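Probable transcriptional regulator (Pseudomonas aeruginosa, PDB 2HR3) probably binds DNA as a dimeric transcriptional regulator of the MarR family, using a winged helix-turn-helix domain in each subunit. Local coordinates at residues A[41-52]-A[93-104]. Sequence-based numbering, arbitrary orientation.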
ATOM      1  N   LEU A  41       0.135  13.455   2.172  1.00 53.69           N
ATOM      2  CA  LEU A  41       1.466  14.048   2.462  1.00 53.96           C
ATOM      3  C   LEU A  41       2.632  13.290   1.880  1.00 53.97           C
ATOM      4  O   LEU A  41       3.628  13.864   1.370  1.00 54.21           O
ATOM      5  CB  LEU A  41       1.681  14.075   3.981  1.00 54.34           C
ATOM      6  CG  LEU A  41       1.765  15.356   4.840  1.00 54.89           C
ATOM      7  CD1 LEU A  41       0.914  16.483   4.354  1.00 54.75           C
ATOM      8  CD2 LEU A  41       1.499  14.978   6.251  1.00 56.84           C
ATOM      9  N   GLY A  42       2.534  11.972   1.991  1.00 53.54           N
ATOM     10  CA  GLY A  42       3.623  11.169   1.559  1.00 54.16           C
ATOM     11  C   GLY A  42       3.684  11.158   0.066  1.00 53.29           C
ATOM     12  O   GLY A  42       4.750  11.132  -0.472  1.00 54.55           O
ATOM     13  N   ALA A  43       2.518  11.075  -0.563  1.00 54.03           N
ATOM     14  CA  ALA A  43       2.354  11.252  -1.958  1.00 56.93           C
ATOM     15  C   ALA A  43       2.955  12.535  -2.522  1.00 58.98           C
ATOM     16  O   ALA A  43       3.654  12.500  -3.534  1.00 62.05           O
ATOM     17  CB  ALA A  43       0.902  11.151  -2.294  1.00 57.53           C
ATOM     18  N   ILE A  44       2.735  13.671  -1.869  1.00 60.53           N
ATOM     19  CA  ILE A  44       3.318  14.947  -2.339  1.00 60.90           C
ATOM     20  C   ILE A  44       4.849  14.948  -2.286  1.00 62.47           C
ATOM     21  O   ILE A  44       5.519  15.579  -3.115  1.00 61.66           O
ATOM     22  CB  ILE A  44       2.826  16.105  -1.422  1.00 60.11           C
ATOM     23  CG1 ILE A  44       1.359  16.423  -1.713  1.00 61.68           C
ATOM     24  CG2 ILE A  44       3.682  17.303  -1.536  1.00 59.38           C
ATOM     25  CD1 ILE A  44       0.645  17.173  -0.639  1.00 58.85           C
ATOM     26  N   ASP A  45       5.403  14.340  -1.229  1.00 64.26           N
ATOM     27  CA  ASP A  45       6.845  14.329  -1.049  1.00 65.49           C
ATOM     28  C   ASP A  45       7.443  13.386  -2.091  1.00 66.27           C
ATOM     29  O   ASP A  45       8.447  13.695  -2.721  1.00 65.54           O
ATOM     30  CB  ASP A  45       7.171  13.893   0.359  1.00 66.22           C
ATOM     31  CG  ASP A  45       8.663  13.556   0.549  1.00 69.39           C
ATOM     32  OD1 ASP A  45       9.494  14.512   0.554  1.00 71.83           O
ATOM     33  OD2 ASP A  45       8.978  12.333   0.710  1.00 72.49           O
ATOM     34  N   ARG A  46       6.773  12.262  -2.303  1.00 67.78           N
ATOM     35  CA  ARG A  46       7.208  11.348  -3.315  1.00 69.88           C
ATOM     36  C   ARG A  46       7.323  12.037  -4.659  1.00 69.93           C
ATOM     37  O   ARG A  46       8.374  11.945  -5.275  1.00 70.51           O
ATOM     38  CB  ARG A  46       6.299  10.131  -3.397  1.00 70.28           C
ATOM     39  CG  ARG A  46       6.605   9.133  -2.267  1.00 75.84           C
ATOM     40  CD  ARG A  46       6.134   7.718  -2.554  1.00 78.89           C
ATOM     41  NE  ARG A  46       4.694   7.633  -2.739  1.00 81.61           N
ATOM     42  CZ  ARG A  46       3.786   7.596  -1.765  1.00 80.52           C
ATOM     43  NH1 ARG A  46       4.143   7.654  -0.494  1.00 83.69           N
ATOM     44  NH2 ARG A  46       2.493   7.495  -2.077  1.00 80.00           N
ATOM     45  N   LEU A  47       6.263  12.744  -5.089  1.00 70.40           N
ATOM     46  CA  LEU A  47       6.228  13.421  -6.413  1.00 70.00           C
ATOM     47  C   LEU A  47       7.051  14.688  -6.491  1.00 69.55           C
ATOM     48  O   LEU A  47       6.993  15.419  -7.511  1.00 70.63           O
ATOM     49  CB  LEU A  47       4.800  13.764  -6.822  1.00 69.73           C
ATOM     50  CG  LEU A  47       3.881  12.581  -7.037  1.00 70.72           C
ATOM     51  CD1 LEU A  47       2.440  13.098  -7.009  1.00 69.58           C
ATOM     52  CD2 LEU A  47       4.231  11.803  -8.314  1.00 68.55           C
ATOM     53  N   GLY A  48       7.814  14.968  -5.449  1.00 68.74           N
ATOM     54  CA  GLY A  48       8.833  15.997  -5.536  1.00 69.16           C
ATOM     55  C   GLY A  48       8.397  17.269  -4.867  1.00 69.18           C
ATOM     56  O   GLY A  48       9.123  18.261  -4.879  1.00 68.97           O
ATOM     57  N   GLY A  49       7.193  17.235  -4.308  1.00 69.05           N
ATOM     58  CA  GLY A  49       6.756  18.259  -3.416  1.00 69.34           C
ATOM     59  C   GLY A  49       6.220  19.550  -3.986  1.00 70.18           C
ATOM     60  O   GLY A  49       5.980  20.452  -3.168  1.00 71.41           O
ATOM     61  N   ASP A  50       6.069  19.698  -5.327  1.00 69.82           N
ATOM     62  CA  ASP A  50       5.412  20.904  -5.882  1.00 69.46           C
ATOM     63  C   ASP A  50       4.452  20.573  -7.020  1.00 67.71           C
ATOM     64  O   ASP A  50       4.703  20.886  -8.179  1.00 68.50           O
ATOM     65  CB  ASP A  50       6.440  21.934  -6.316  1.00 70.33           C
ATOM     66  CG  ASP A  50       5.818  23.102  -7.086  1.00 74.35           C
ATOM     67  OD1 ASP A  50       4.863  23.711  -6.541  1.00 78.89           O
ATOM     68  OD2 ASP A  50       6.289  23.402  -8.225  1.00 75.83           O
ATOM     69  N   VAL A  51       3.285  20.070  -6.634  1.00 65.42           N
ATOM     70  CA  VAL A  51       2.426  19.251  -7.459  1.00 62.74           C
ATOM     71  C   VAL A  51       1.000  19.752  -7.563  1.00 59.99           C
ATOM     72  O   VAL A  51       0.447  20.291  -6.629  1.00 57.45           O
ATOM     73  CB  VAL A  51       2.366  17.780  -6.857  1.00 63.81           C
ATOM     74  CG1 VAL A  51       3.658  17.010  -7.150  1.00 64.96           C
ATOM     75  CG2 VAL A  51       2.127  17.776  -5.320  1.00 63.59           C
ATOM     76  N   THR A  52       0.383  19.526  -8.722  1.00 59.08           N
ATOM     77  CA  THR A  52      -1.028  19.832  -8.921  1.00 57.64           C
ATOM     78  C   THR A  52      -1.859  18.807  -8.150  1.00 57.94           C
ATOM     79  O   THR A  52      -1.492  17.612  -8.060  1.00 57.74           O
ATOM     80  CB  THR A  52      -1.485  19.821 -10.465  1.00 56.96           C
ATOM     81  OG1 THR A  52      -0.952  18.679 -11.138  1.00 53.97           O
ATOM     82  CG2 THR A  52      -1.006  21.051 -11.218  1.00 56.02           C
ATOM     83  N   ARG A  93      -0.638  24.404  -7.130  1.00 58.99           N
ATOM     84  CA  ARG A  93       0.382  23.488  -6.791  1.00 58.78           C
ATOM     85  C   ARG A  93       0.441  23.433  -5.262  1.00 58.43           C
ATOM     86  O   ARG A  93       0.274  24.448  -4.601  1.00 58.68           O
ATOM     87  CB  ARG A  93       1.698  23.949  -7.392  1.00 58.80           C
ATOM     88  CG  ARG A  93       1.545  24.438  -8.830  1.00 62.85           C
ATOM     89  CD  ARG A  93       2.720  24.075  -9.695  1.00 66.59           C
ATOM     90  NE  ARG A  93       2.824  22.623  -9.804  1.00 70.00           N
ATOM     91  CZ  ARG A  93       3.521  21.998 -10.739  1.00 69.89           C
ATOM     92  NH1 ARG A  93       4.193  22.698 -11.645  1.00 71.14           N
ATOM     93  NH2 ARG A  93       3.544  20.680 -10.767  1.00 69.36           N
ATOM     94  N   VAL A  94       0.627  22.237  -4.714  1.00 57.37           N
ATOM     95  CA  VAL A  94       0.728  22.064  -3.278  1.00 57.05           C
ATOM     96  C   VAL A  94       2.089  21.501  -2.933  1.00 55.43           C
ATOM     97  O   VAL A  94       2.653  20.723  -3.679  1.00 55.23           O
ATOM     98  CB  VAL A  94      -0.434  21.188  -2.650  1.00 57.57           C
ATOM     99  CG1 VAL A  94      -1.811  21.934  -2.872  1.00 58.14           C
ATOM    100  CG2 VAL A  94      -0.482  19.812  -3.244  1.00 56.59           C
ATOM    101  N   SER A  95       2.575  21.969  -1.800  1.00 54.37           N
ATOM    102  CA  SER A  95       3.823  21.626  -1.197  1.00 54.23           C
ATOM    103  C   SER A  95       3.702  21.305   0.290  1.00 53.80           C
ATOM    104  O   SER A  95       2.786  21.719   0.984  1.00 52.67           O
ATOM    105  CB  SER A  95       4.754  22.804  -1.310  1.00 54.28           C
ATOM    106  OG  SER A  95       5.491  22.638  -2.480  1.00 55.78           O
ATOM    107  N   LEU A  96       4.675  20.559   0.781  1.00 54.23           N
ATOM    108  CA  LEU A  96       4.771  20.368   2.192  1.00 54.16           C
ATOM    109  C   LEU A  96       5.243  21.690   2.780  1.00 53.72           C
ATOM    110  O   LEU A  96       6.149  22.342   2.238  1.00 52.27           O
ATOM    111  CB  LEU A  96       5.743  19.259   2.509  1.00 54.01           C
ATOM    112  CG  LEU A  96       5.352  17.832   2.110  1.00 54.91           C
ATOM    113  CD1 LEU A  96       5.874  16.937   3.165  1.00 56.02           C
ATOM    114  CD2 LEU A  96       3.880  17.569   1.980  1.00 56.48           C
ATOM    115  N   SER A  97       4.584  22.088   3.865  1.00 53.83           N
ATOM    116  CA  SER A  97       5.131  23.096   4.771  1.00 53.71           C
ATOM    117  C   SER A  97       6.183  22.353   5.599  1.00 54.74           C
ATOM    118  O   SER A  97       6.191  21.117   5.638  1.00 54.85           O
ATOM    119  CB  SER A  97       4.040  23.695   5.659  1.00 52.94           C
ATOM    120  OG  SER A  97       3.635  22.824   6.692  1.00 48.62           O
ATOM    121  N   SER A  98       7.077  23.066   6.269  1.00 56.32           N
ATOM    122  CA  SER A  98       8.059  22.347   7.133  1.00 56.86           C
ATOM    123  C   SER A  98       7.459  21.597   8.385  1.00 56.20           C
ATOM    124  O   SER A  98       8.084  20.600   8.909  1.00 55.77           O
ATOM    125  CB  SER A  98       9.259  23.234   7.514  1.00 57.49           C
ATOM    126  OG  SER A  98      10.348  22.339   7.847  1.00 60.13           O
ATOM    127  N   GLU A  99       6.279  22.053   8.839  1.00 55.01           N
ATOM    128  CA  GLU A  99       5.434  21.256   9.737  1.00 55.48           C
ATOM    129  C   GLU A  99       5.014  19.947   9.055  1.00 55.66           C
ATOM    130  O   GLU A  99       4.963  18.922   9.682  1.00 53.83           O
ATOM    131  CB  GLU A  99       4.178  22.010  10.157  1.00 55.55           C
ATOM    132  CG  GLU A  99       3.706  21.745  11.609  1.00 57.41           C
ATOM    133  CD  GLU A  99       2.171  21.895  11.763  1.00 60.54           C
ATOM    134  OE1 GLU A  99       1.632  23.043  11.719  1.00 61.39           O
ATOM    135  OE2 GLU A  99       1.500  20.850  11.939  1.00 60.90           O
ATOM    136  N   GLY A 100       4.674  20.031   7.763  1.00 57.22           N
ATOM    137  CA  GLY A 100       4.337  18.872   6.950  1.00 57.19           C
ATOM    138  C   GLY A 100       5.463  17.873   6.875  1.00 58.20           C
ATOM    139  O   GLY A 100       5.245  16.650   7.039  1.00 58.30           O
ATOM    140  N   ARG A 101       6.666  18.372   6.586  1.00 58.92           N
ATOM    141  CA  ARG A 101       7.855  17.499   6.567  1.00 59.97           C
ATOM    142  C   ARG A 101       8.130  16.869   7.911  1.00 58.71           C
ATOM    143  O   ARG A 101       8.390  15.665   8.004  1.00 58.87           O
ATOM    144  CB  ARG A 101       9.107  18.274   6.167  1.00 61.03           C
ATOM    145  CG  ARG A 101       9.387  18.308   4.691  1.00 65.33           C
ATOM    146  CD  ARG A 101      10.330  19.457   4.345  1.00 70.76           C
ATOM    147  NE  ARG A 101       9.782  20.093   3.171  1.00 74.09           N
ATOM    148  CZ  ARG A 101       9.314  21.337   3.092  1.00 77.07           C
ATOM    149  NH1 ARG A 101       9.359  22.173   4.133  1.00 77.95           N
ATOM    150  NH2 ARG A 101       8.801  21.749   1.927  1.00 76.63           N
ATOM    151  N   ARG A 102       8.112  17.710   8.947  1.00 58.59           N
ATOM    152  CA  ARG A 102       8.446  17.275  10.308  1.00 58.23           C
ATOM    153  C   ARG A 102       7.498  16.138  10.696  1.00 57.55           C
ATOM    154  O   ARG A 102       7.921  15.123  11.278  1.00 57.02           O
ATOM    155  CB  ARG A 102       8.383  18.434  11.332  1.00 57.82           C
ATOM    156  N   ASN A 103       6.222  16.338  10.380  1.00 56.21           N
ATOM    157  CA  ASN A 103       5.206  15.296  10.521  1.00 56.45           C
ATOM    158  C   ASN A 103       5.449  13.982   9.680  1.00 55.58           C
ATOM    159  O   ASN A 103       5.455  12.878  10.227  1.00 56.82           O
ATOM    160  CB  ASN A 103       3.897  15.945  10.141  1.00 56.53           C
ATOM    161  CG  ASN A 103       2.681  15.166  10.573  1.00 58.36           C
ATOM    162  OD1 ASN A 103       2.353  14.115   9.981  1.00 61.61           O
ATOM    163  ND2 ASN A 103       1.914  15.751  11.519  1.00 54.26           N
ATOM    164  N   LEU A 104       5.669  14.096   8.382  1.00 53.84           N
ATOM    165  CA  LEU A 104       5.816  12.910   7.540  1.00 54.41           C
ATOM    166  C   LEU A 104       7.037  12.100   7.907  1.00 54.41           C
ATOM    167  O   LEU A 104       6.943  10.896   8.039  1.00 54.90           O
ATOM    168  CB  LEU A 104       5.913  13.276   6.030  1.00 53.77           C
ATOM    169  CG  LEU A 104       6.157  12.162   5.006  1.00 52.26           C
ATOM    170  CD1 LEU A 104       4.946  11.258   4.907  1.00 48.42           C
ATOM    171  CD2 LEU A 104       6.532  12.742   3.623  1.00 54.05           C
TER
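Val51 and Val94 join the two segments through a reciprocal pair of backbone hydrogen bonds: Val51 N to Val94 O, nearly straight at 171°, and Val94 N to Val51 O at 2.7 Å. This is an isolated antiparallel bridge of the hydrogen-bonded kind, which attaches the loop after helix 32-46 to strand 93-96. The other edge of that strand pairs with 80-83, as the backbone bonds of Arg93 to His83 and Ser95 to Val81 attest. Next to Val94, Ser95 OG is placed to donate to Gly49 O, but the modelled separation is too short to be trusted.

Apolar packing fills the angle between helix and strand; the axes of helix segment 41-46 and strand 93-96 run 101° apart. Leu96 CD2 rests on Ile44 CG2 at 3.5 Å and also meets Leu41 CD1, while Ile44 CD1 reaches Val94 CG2 at 3.9 Å. With CG2 anti to the backbone N and CG1 beside it, Ile44 can serve both strand residues. Further along, Leu104 CD1 lies 3.6 Å from the bare CA of Gly42, and its CD2 packs on Asp45 CB, whose carboxylate turns to Arg108 in a salt bridge.

Asp50 and Arg93 add a long charge contact: Asp50 OD2 stands 3.9 Å from Arg93 NE, well out of the guanidinium plane, so this salt bridge is a matter of charge alone.

Ile80 and Leu56 extend the hydrophobic cluster around Ile44. Through Val51, the extended residues ahead of helix 53-59 add a third, short partner to the hairpin 80-83/93-96, consistent with the winged helix-turn-helix fold of MarR regulators.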